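Local atomic coordinates of phosphate-binding protein (Unidentified prokaryotic organism, PDB entry 3W9V), a protein that binds phosphate and belongs to the PstS family of phosphate-transport binding proteins. Residues T189-V194 with P213-P218; D271-V276 with K347-A352; L154-T159 with F277-G282. The protein carries 1 engineered substitution. All coordinates share one frame; numbering follows the deposited sequence.

Contact 1: residues T189-V194 with P213-P218; sequences TGSDGV and PDFAAP
At the N-terminal end of helix 190-199, beside a bound phosphate ion, Ser191 lays its methylene over one face of the Phe215 ring. The contact is a CH-pi interaction: Ser191 CB stands 3.6 Å from the ring centroid, only 5° off the ring normal, and so is almost equally far from all six carbons. It is nearest to Phe215 CG and CD2, both 3.8 Å from Ser191 CB. Phe215 gets there by holding CG beside its backbone N and anti to its carbonyl carbon (chi1 -77°). The next residue adds a looser contact, with Asp192 N 4.0 Å from Phe215 CE1 and the side-chain carbon Asp192 CB 4.2 Å from that same ring atom.

The hydroxyl of Ser191 is engaged elsewhere, in a hydrogen bond with Thr8 OG1. The phosphate lies about 5 Å from the Ser191 side chain, which also touches Arg140 on strand 136-140. A helix N-terminus this close to a phosphate is consistent with the ligand cleft of the PBP superfamily fold, and Phe215 brings the loop between strands 207-208 and 231-237 against this helix end. Phe215 has a second partner in Lys12, with which it makes a cation-pi contact, while Lys12 NZ also bonds to Asp214 O.

Asp192 OD1 turns back to Gly193 N, 2.8 Å away, in a weak, bent hydrogen bond. Replacing Phe215 with alanine would probably leave the Ser191 methylene without its aromatic cover, take the pi partner from Lys12 and open a gap between helix and loop.

Contact 2: residues D271-V276 with K347-A352; sequences DVWVPV and KAAVRA
Trp273 meets helix 344-354 with the outer end of its six-membered ring, presenting an edge to Ala349 and lying aslant to Val350. The edge contact is made chiefly with backbone: Trp273 CH2 comes within 3.5 Å of Ala349 O, which sits near the plane of the indole, and within 3.8 Å of Ala349 C. An aromatic C-H thus faces a carbonyl group, an approach that is electrostatically reasonable though not a conventional hydrogen bond. The Ala349 methyl lies further off, with its CB 4.3 Å from Trp273 CH2.

Against Val350 the indole is turned differently. Trp273 CZ3 touches Val350 CG2 at 3.8 Å, the side chains meeting aslant. CG2 is the branch that does the touching: with CG1 anti to the backbone N (chi1 171°), CG2 falls anti to the carbonyl carbon. In Trp273, CG beside the backbone N and a chi2 of 90° send the six-membered ring out from the loop, which puts CZ3 and CH2 at the helix.

All three touching residues are buried. The polar edge of the indole is satisfied away from the helix, where Trp273 NE1 gives its hydrogen to Arg267 O, a bond that should help fix the rotation of the ring.

The same helix reaches the tryptophan further along as well, through Ser353 and through Phe354, whose ring plane is inclined to the indole by about 55°. Pro262 and Val86 of strand 83-92 pack on Trp273 too, and two residues on, Pro275 rests on Trp346 of helix 344-354 and Phe298 of strand 296-304, so that the loop 271-276 lies between that helix and the five-stranded mixed sheet.

Contact 3: residues L154-T159 with F277-G282; sequences LNAKCT and FGATTG
Ala156, near the C-terminal end of helix 145-157, presses its methyl against the backbone at Gly278 and Ala279, and this van der Waals contact of a methyl on a peptide forms the heart of the arrangement. Ala156 CB lies 3.6 Å from Ala279 N and 3.9 Å from Gly278 C, so it rests on the peptide joining the two residues. The methyl groups meet less closely, with Ala156 CB 4.3 Å from Ala279 CB, while Ala279 CB approaches the helix backbone at Ala156 O. With small side chains on both sides, the chains come close: the CA atoms of Ala156 and Ala279 are 4.8 Å apart.

The polar link is made through water. One water accepts a hydrogen bond from Lys157 NZ at 2.7 Å and donates one to Ala279 O, also at 2.7 Å; ammonium and carbonyl themselves stay 4.3 Å apart, NZ to O, too far for a direct bond. The lysine chain bends at its first two torsions (chi1 -63°, chi2 -60°) and then runs extended, which brings its end nearer to 277-282.

Tyr288 touches both Ala156 and Lys157, and Gly278 pairs through its backbone with Val286 and Tyr288. The helix thus leans on a small parallel ladder, strand 277-278 beside strand 286-287. After Lys157 the chain leaves helical geometry at Cys158, the centre of an inverse gamma turn, and this residue is tied to Cys113: a disulfide just after the C-terminus of helix 145-157, at the surface of a PBP superfamily fold.

Overall arrangement
The three contacts run from core to surface. Contact 2 is wholly buried and contact 1 partly so, whereas contact 3 lies on the outside. Their chemistry follows: an indole edge against helix backbone and a valine in contact 2, a methylene over an aromatic face near the phosphate in contact 1, and small methyls with a bridging water in contact 3. Each sets a helix against a less regular segment, but three different helices are used. Contacts 2 and 3 share a continuous run of chain, since 271-276 leads straight into 277-282. Contacts 1 and 2 lie on opposite sides of the chain's centre, their own centres about 27 Å apart.

Contact 1: residues T189-V194 with P213-P218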
loop_
_atom_site.group_PDB
_atom_site.type_symbol
_atom_site.label_atom_id
_atom_site.label_comp_id
_atom_site.label_asym_id
_atom_site.label_seq_id
_atom_site.Cartn_x
_atom_site.Cartn_y
_atom_site.Cartn_z
ATOM N N THR A 189 15.186 -6.154 -0.774
ATOM C CA THR A 189 14.144 -6.564 0.165
ATOM C C THR A 189 13.718 -5.402 1.069
ATOM O O THR A 189 14.554 -4.713 1.654
ATOM C CB THR A 189 14.603 -7.795 1.003
ATOM O OG1 THR A 189 14.707 -8.946 0.151
ATOM C CG2 THR A 189 13.626 -8.106 2.131
ATOM N N GLY A 190 12.408 -5.190 1.160
ATOM C CA GLY A 190 11.833 -4.133 1.969
ATOM C C GLY A 190 11.892 -2.770 1.306
ATOM O O GLY A 190 12.722 -2.519 0.425
ATOM N N SER A 191 11.028 -1.867 1.754
ATOM C CA SER A 191 11.105 -0.479 1.317
ATOM C C SER A 191 12.496 0.072 1.609
ATOM O O SER A 191 13.107 0.739 0.770
ATOM C CB SER A 191 10.055 0.389 2.017
ATOM O OG SER A 191 8.737 0.036 1.631
ATOM N N ASP A 192 13.003 -0.216 2.804
ATOM C CA ASP A 192 14.328 0.266 3.182
ATOM C C ASP A 192 15.463 -0.310 2.328
ATOM O O ASP A 192 16.393 0.415 1.964
ATOM C CB ASP A 192 14.594 0.082 4.683
ATOM C CG ASP A 192 14.572 -1.370 5.127
ATOM O OD1 ASP A 192 14.120 -2.247 4.367
ATOM O OD2 ASP A 192 15.003 -1.634 6.270
ATOM N N GLY A 193 15.384 -1.591 1.993
ATOM C CA GLY A 193 16.406 -2.209 1.165
ATOM C C GLY A 193 16.439 -1.624 -0.235
ATOM O O GLY A 193 17.514 -1.395 -0.796
ATOM N N VAL A 194 15.265 -1.363 -0.802
ATOM C CA VAL A 194 15.205 -0.726 -2.106
ATOM C C VAL A 194 15.775 0.695 -2.056
ATOM O O VAL A 194 16.558 1.072 -2.926
ATOM C CB VAL A 194 13.788 -0.760 -2.694
ATOM C CG1 VAL A 194 13.695 0.156 -3.899
ATOM C CG2 VAL A 194 13.429 -2.183 -3.096
ATOM N N PRO A 213 5.617 6.729 -0.289
ATOM C CA PRO A 213 6.023 8.137 -0.216
ATOM C C PRO A 213 6.710 8.491 1.105
ATOM O O PRO A 213 7.450 9.473 1.138
ATOM C CB PRO A 213 4.699 8.896 -0.377
ATOM C CG PRO A 213 3.654 7.932 0.102
ATOM C CD PRO A 213 4.155 6.574 -0.333
ATOM N N ASP A 214 6.493 7.701 2.152
ATOM C CA ASP A 214 7.138 7.932 3.441
ATOM C C ASP A 214 8.623 7.571 3.386
ATOM O O ASP A 214 9.409 8.045 4.204
ATOM C CB ASP A 214 6.422 7.112 4.521
ATOM C CG ASP A 214 6.670 7.622 5.935
ATOM O OD1 ASP A 214 7.135 8.772 6.123
ATOM O OD2 ASP A 214 6.362 6.854 6.873
ATOM N N PHE A 215 9.005 6.724 2.434
ATOM C CA PHE A 215 10.402 6.314 2.273
ATOM C C PHE A 215 11.096 7.023 1.110
ATOM O O PHE A 215 12.327 7.051 1.047
ATOM C CB PHE A 215 10.498 4.803 2.016
ATOM C CG PHE A 215 10.309 3.952 3.242
ATOM C CD1 PHE A 215 11.406 3.454 3.924
ATOM C CD2 PHE A 215 9.041 3.615 3.684
ATOM C CE1 PHE A 215 11.243 2.656 5.043
ATOM C CE2 PHE A 215 8.874 2.815 4.800
ATOM C CZ PHE A 215 9.975 2.333 5.476
ATOM N N ALA A 216 10.321 7.575 0.182
ATOM C CA ALA A 216 10.876 8.049 -1.088
ATOM C C ALA A 216 11.721 9.315 -0.966
ATOM O O ALA A 216 12.500 9.634 -1.869
ATOM C CB ALA A 216 9.769 8.244 -2.107
ATOM N N ALA A 217 11.550 10.035 0.137
ATOM C CA ALA A 217 12.360 11.212 0.439
ATOM C C ALA A 217 12.496 11.319 1.951
ATOM O O ALA A 217 11.631 10.839 2.680
ATOM C CB ALA A 217 11.709 12.464 -0.122
ATOM N N PRO A 218 13.580 11.949 2.432
ATOM C CA PRO A 218 13.799 12.103 3.877
ATOM C C PRO A 218 12.708 12.896 4.603
ATOM O O PRO A 218 12.435 12.606 5.769
ATOM C CB PRO A 218 15.130 12.859 3.945
ATOM C CG PRO A 218 15.830 12.489 2.689
ATOM C CD PRO A 218 14.748 12.398 1.653
#

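Contact 2: residues D271-V276 with K347-A352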
loop_
_atom_site.group_PDB
_atom_site.type_symbol
_atom_site.label_atom_id
_atom_site.label_comp_id
_atom_site.label_asym_id
_atom_site.label_seq_id
_atom_site.Cartn_x
_atom_site.Cartn_y
_atom_site.Cartn_z
ATOM N N ASP A 271 -13.582 -8.759 1.103
ATOM C CA ASP A 271 -13.080 -8.321 -0.189
ATOM C C ASP A 271 -13.612 -6.951 -0.628
ATOM O O ASP A 271 -12.905 -6.201 -1.304
ATOM C CB ASP A 271 -13.380 -9.362 -1.264
ATOM C CG ASP A 271 -12.708 -9.039 -2.583
ATOM O OD1 ASP A 271 -11.475 -8.831 -2.596
ATOM O OD2 ASP A 271 -13.415 -8.970 -3.613
ATOM N N VAL A 272 -14.848 -6.613 -0.261
ATOM C CA VAL A 272 -15.415 -5.349 -0.732
ATOM C C VAL A 272 -14.876 -4.136 0.017
ATOM O O VAL A 272 -15.082 -3.002 -0.412
ATOM C CB VAL A 272 -16.963 -5.318 -0.703
ATOM C CG1 VAL A 272 -17.539 -6.459 -1.532
ATOM C CG2 VAL A 272 -17.493 -5.332 0.725
ATOM N N TRP A 273 -14.190 -4.365 1.131
ATOM C CA TRP A 273 -13.724 -3.255 1.950
ATOM C C TRP A 273 -12.497 -2.540 1.399
ATOM O O TRP A 273 -12.236 -1.406 1.781
ATOM C CB TRP A 273 -13.478 -3.714 3.388
ATOM C CG TRP A 273 -14.745 -3.798 4.158
ATOM C CD1 TRP A 273 -15.572 -4.877 4.272
ATOM C CD2 TRP A 273 -15.372 -2.733 4.873
ATOM N NE1 TRP A 273 -16.668 -4.553 5.036
ATOM C CE2 TRP A 273 -16.566 -3.240 5.415
ATOM C CE3 TRP A 273 -15.028 -1.400 5.123
ATOM C CZ2 TRP A 273 -17.423 -2.467 6.193
ATOM C CZ3 TRP A 273 -15.886 -0.626 5.887
ATOM C CH2 TRP A 273 -17.063 -1.164 6.419
ATOM N N VAL A 274 -11.750 -3.186 0.510
ATOM C CA VAL A 274 -10.559 -2.563 -0.044
ATOM C C VAL A 274 -10.797 -2.216 -1.504
ATOM O O VAL A 274 -10.839 -3.098 -2.367
ATOM C CB VAL A 274 -9.318 -3.465 0.073
ATOM C CG1 VAL A 274 -8.113 -2.756 -0.521
ATOM C CG2 VAL A 274 -9.058 -3.832 1.535
ATOM N N PRO A 275 -10.968 -0.921 -1.798
ATOM C CA PRO A 275 -11.170 -0.522 -3.192
ATOM C C PRO A 275 -9.903 -0.735 -3.984
ATOM O O PRO A 275 -8.808 -0.518 -3.458
ATOM C CB PRO A 275 -11.445 0.981 -3.098
ATOM C CG PRO A 275 -11.818 1.224 -1.674
ATOM C CD PRO A 275 -11.043 0.224 -0.878
ATOM N N VAL A 276 -10.052 -1.133 -5.238
ATOM C CA VAL A 276 -8.922 -1.162 -6.143
ATOM C C VAL A 276 -9.199 -0.265 -7.325
ATOM O O VAL A 276 -10.337 -0.119 -7.777
ATOM C CB VAL A 276 -8.583 -2.577 -6.633
ATOM C CG1 VAL A 276 -8.112 -3.425 -5.477
ATOM C CG2 VAL A 276 -9.787 -3.207 -7.317
ATOM N N LYS A 347 -14.416 6.517 7.421
ATOM C CA LYS A 347 -14.255 6.294 8.855
ATOM C C LYS A 347 -15.585 5.858 9.463
ATOM O O LYS A 347 -15.635 4.911 10.247
ATOM C CB LYS A 347 -13.768 7.554 9.572
ATOM C CG LYS A 347 -12.346 7.984 9.295
ATOM C CD LYS A 347 -11.968 9.066 10.309
ATOM C CE LYS A 347 -10.528 9.554 10.218
ATOM N NZ LYS A 347 -10.263 10.361 8.993
ATOM N N ALA A 348 -16.659 6.562 9.119
ATOM C CA ALA A 348 -17.970 6.257 9.675
ATOM C C ALA A 348 -18.415 4.846 9.321
ATOM O O ALA A 348 -18.995 4.145 10.150
ATOM C CB ALA A 348 -19.008 7.279 9.223
ATOM N N ALA A 349 -18.143 4.431 8.086
ATOM C CA ALA A 349 -18.512 3.089 7.649
ATOM C C ALA A 349 -17.757 2.016 8.428
ATOM O O ALA A 349 -18.345 1.023 8.866
ATOM C CB ALA A 349 -18.274 2.928 6.151
ATOM N N VAL A 350 -16.452 2.218 8.584
ATOM C CA VAL A 350 -15.636 1.289 9.359
ATOM C C VAL A 350 -16.170 1.189 10.789
ATOM O O VAL A 350 -16.344 0.093 11.313
ATOM C CB VAL A 350 -14.140 1.682 9.353
ATOM C CG1 VAL A 350 -13.347 0.827 10.344
ATOM C CG2 VAL A 350 -13.562 1.532 7.947
ATOM N N ARG A 351 -16.456 2.328 11.414
ATOM C CA ARG A 351 -16.978 2.293 12.780
ATOM C C ARG A 351 -18.324 1.572 12.852
ATOM O O ARG A 351 -18.566 0.782 13.772
ATOM C CB ARG A 351 -17.122 3.702 13.372
ATOM C CG ARG A 351 -15.826 4.482 13.530
ATOM C CD ARG A 351 -16.015 5.708 14.435
ATOM N NE ARG A 351 -17.134 6.553 14.022
ATOM C CZ ARG A 351 -17.044 7.550 13.152
ATOM N NH1 ARG A 351 -18.127 8.250 12.836
ATOM N NH2 ARG A 351 -15.883 7.857 12.595
ATOM N N ALA A 352 -19.197 1.848 11.889
ATOM C CA ALA A 352 -20.549 1.316 11.952
ATOM C C ALA A 352 -20.591 -0.207 11.856
ATOM O O ALA A 352 -21.458 -0.838 12.463
ATOM C CB ALA A 352 -21.428 1.948 10.887
#

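Contact 3: residues L154-T159 with F277-G282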
loop_
_atom_site.group_PDB
_atom_site.type_symbol
_atom_site.label_atom_id
_atom_site.label_comp_id
_atom_site.label_asym_id
_atom_site.label_seq_id
_atom_site.Cartn_x
_atom_site.Cartn_y
_atom_site.Cartn_z
ATOM N N LEU A 154 0.228 -0.126 -13.647
ATOM C CA LEU A 154 0.841 -0.504 -14.920
ATOM C C LEU A 154 -0.116 -1.354 -15.758
ATOM O O LEU A 154 -0.212 -1.178 -16.976
ATOM C CB LEU A 154 2.147 -1.263 -14.702
ATOM C CG LEU A 154 3.243 -0.553 -13.902
ATOM C CD1 LEU A 154 4.434 -1.482 -13.765
ATOM C CD2 LEU A 154 3.653 0.772 -14.535
ATOM N N ASN A 155 -0.828 -2.269 -15.110
ATOM C CA ASN A 155 -1.795 -3.115 -15.801
ATOM C C ASN A 155 -2.915 -2.293 -16.439
ATOM O O ASN A 155 -3.366 -2.594 -17.547
ATOM C CB ASN A 155 -2.364 -4.132 -14.811
ATOM C CG ASN A 155 -3.519 -4.921 -15.381
ATOM O OD1 ASN A 155 -4.682 -4.596 -15.140
ATOM N ND2 ASN A 155 -3.207 -5.972 -16.129
ATOM N N ALA A 156 -3.347 -1.246 -15.748
ATOM C CA ALA A 156 -4.437 -0.410 -16.232
ATOM C C ALA A 156 -4.011 0.565 -17.331
ATOM O O ALA A 156 -4.788 0.843 -18.252
ATOM C CB ALA A 156 -5.078 0.353 -15.065
ATOM N N LYS A 157 -2.781 1.067 -17.255
ATOM C CA LYS A 157 -2.374 2.229 -18.046
ATOM C C LYS A 157 -1.267 1.982 -19.071
ATOM O O LYS A 157 -1.106 2.776 -20.003
ATOM C CB LYS A 157 -1.963 3.370 -17.112
ATOM C CG LYS A 157 -3.096 3.879 -16.236
ATOM C CD LYS A 157 -4.232 4.410 -17.089
ATOM C CE LYS A 157 -5.265 5.137 -16.252
ATOM N NZ LYS A 157 -6.307 5.769 -17.106
ATOM N N CYS A 158 -0.506 0.904 -18.916
ATOM C CA CYS A 158 0.569 0.618 -19.864
ATOM C C CYS A 158 0.036 -0.288 -20.965
ATOM O O CYS A 158 0.293 -1.490 -20.979
ATOM C CB CYS A 158 1.759 -0.028 -19.155
ATOM S SG CYS A 158 2.479 1.004 -17.864
ATOM N N THR A 159 -0.706 0.303 -21.894
ATOM C CA THR A 159 -1.488 -0.471 -22.846
ATOM C C THR A 159 -0.899 -0.506 -24.256
ATOM O O THR A 159 -1.510 -1.065 -25.168
ATOM C CB THR A 159 -2.923 0.062 -22.915
ATOM O OG1 THR A 159 -2.923 1.368 -23.508
ATOM C CG2 THR A 159 -3.531 0.143 -21.519
ATOM N N PHE A 277 -8.137 0.355 -7.808
ATOM C CA PHE A 277 -8.244 1.214 -8.961
ATOM C C PHE A 277 -8.053 0.422 -10.250
ATOM O O PHE A 277 -7.503 -0.683 -10.243
ATOM C CB PHE A 277 -7.245 2.357 -8.840
ATOM C CG PHE A 277 -7.610 3.372 -7.795
ATOM C CD1 PHE A 277 -8.396 4.459 -8.132
ATOM C CD2 PHE A 277 -7.183 3.242 -6.482
ATOM C CE1 PHE A 277 -8.746 5.404 -7.186
ATOM C CE2 PHE A 277 -7.536 4.189 -5.524
ATOM C CZ PHE A 277 -8.315 5.268 -5.879
ATOM N N GLY A 278 -8.544 0.973 -11.351
ATOM C CA GLY A 278 -8.441 0.313 -12.637
ATOM C C GLY A 278 -8.644 1.300 -13.765
ATOM O O GLY A 278 -8.790 2.494 -13.534
ATOM N N ALA A 279 -8.652 0.794 -14.993
ATOM C CA ALA A 279 -8.729 1.649 -16.173
ATOM C C ALA A 279 -10.022 2.455 -16.204
ATOM O O ALA A 279 -10.015 3.653 -16.498
ATOM C CB ALA A 279 -8.590 0.817 -17.440
ATOM N N THR A 280 -11.131 1.796 -15.888
ATOM C CA THR A 280 -12.431 2.448 -15.933
ATOM C C THR A 280 -13.266 2.105 -14.704
ATOM O O THR A 280 -13.078 1.055 -14.089
ATOM C CB THR A 280 -13.212 2.061 -17.204
ATOM O OG1 THR A 280 -14.470 2.746 -17.223
ATOM C CG2 THR A 280 -13.452 0.560 -17.246
ATOM N N THR A 281 -14.179 3.003 -14.351
ATOM C CA THR A 281 -15.075 2.799 -13.219
ATOM C C THR A 281 -16.186 1.818 -13.585
ATOM O O THR A 281 -16.762 1.894 -14.672
ATOM C CB THR A 281 -15.711 4.131 -12.765
ATOM O OG1 THR A 281 -14.682 5.041 -12.358
ATOM C CG2 THR A 281 -16.665 3.910 -11.600
ATOM N N GLY A 282 -16.477 0.896 -12.673
ATOM C CA GLY A 282 -17.546 -0.065 -12.869
ATOM C C GLY A 282 -17.291 -1.361 -12.126
ATOM O O GLY A 282 -16.145 -1.789 -11.982
HETATM O O HOH W 1 -8.411 5.620 -15.476
#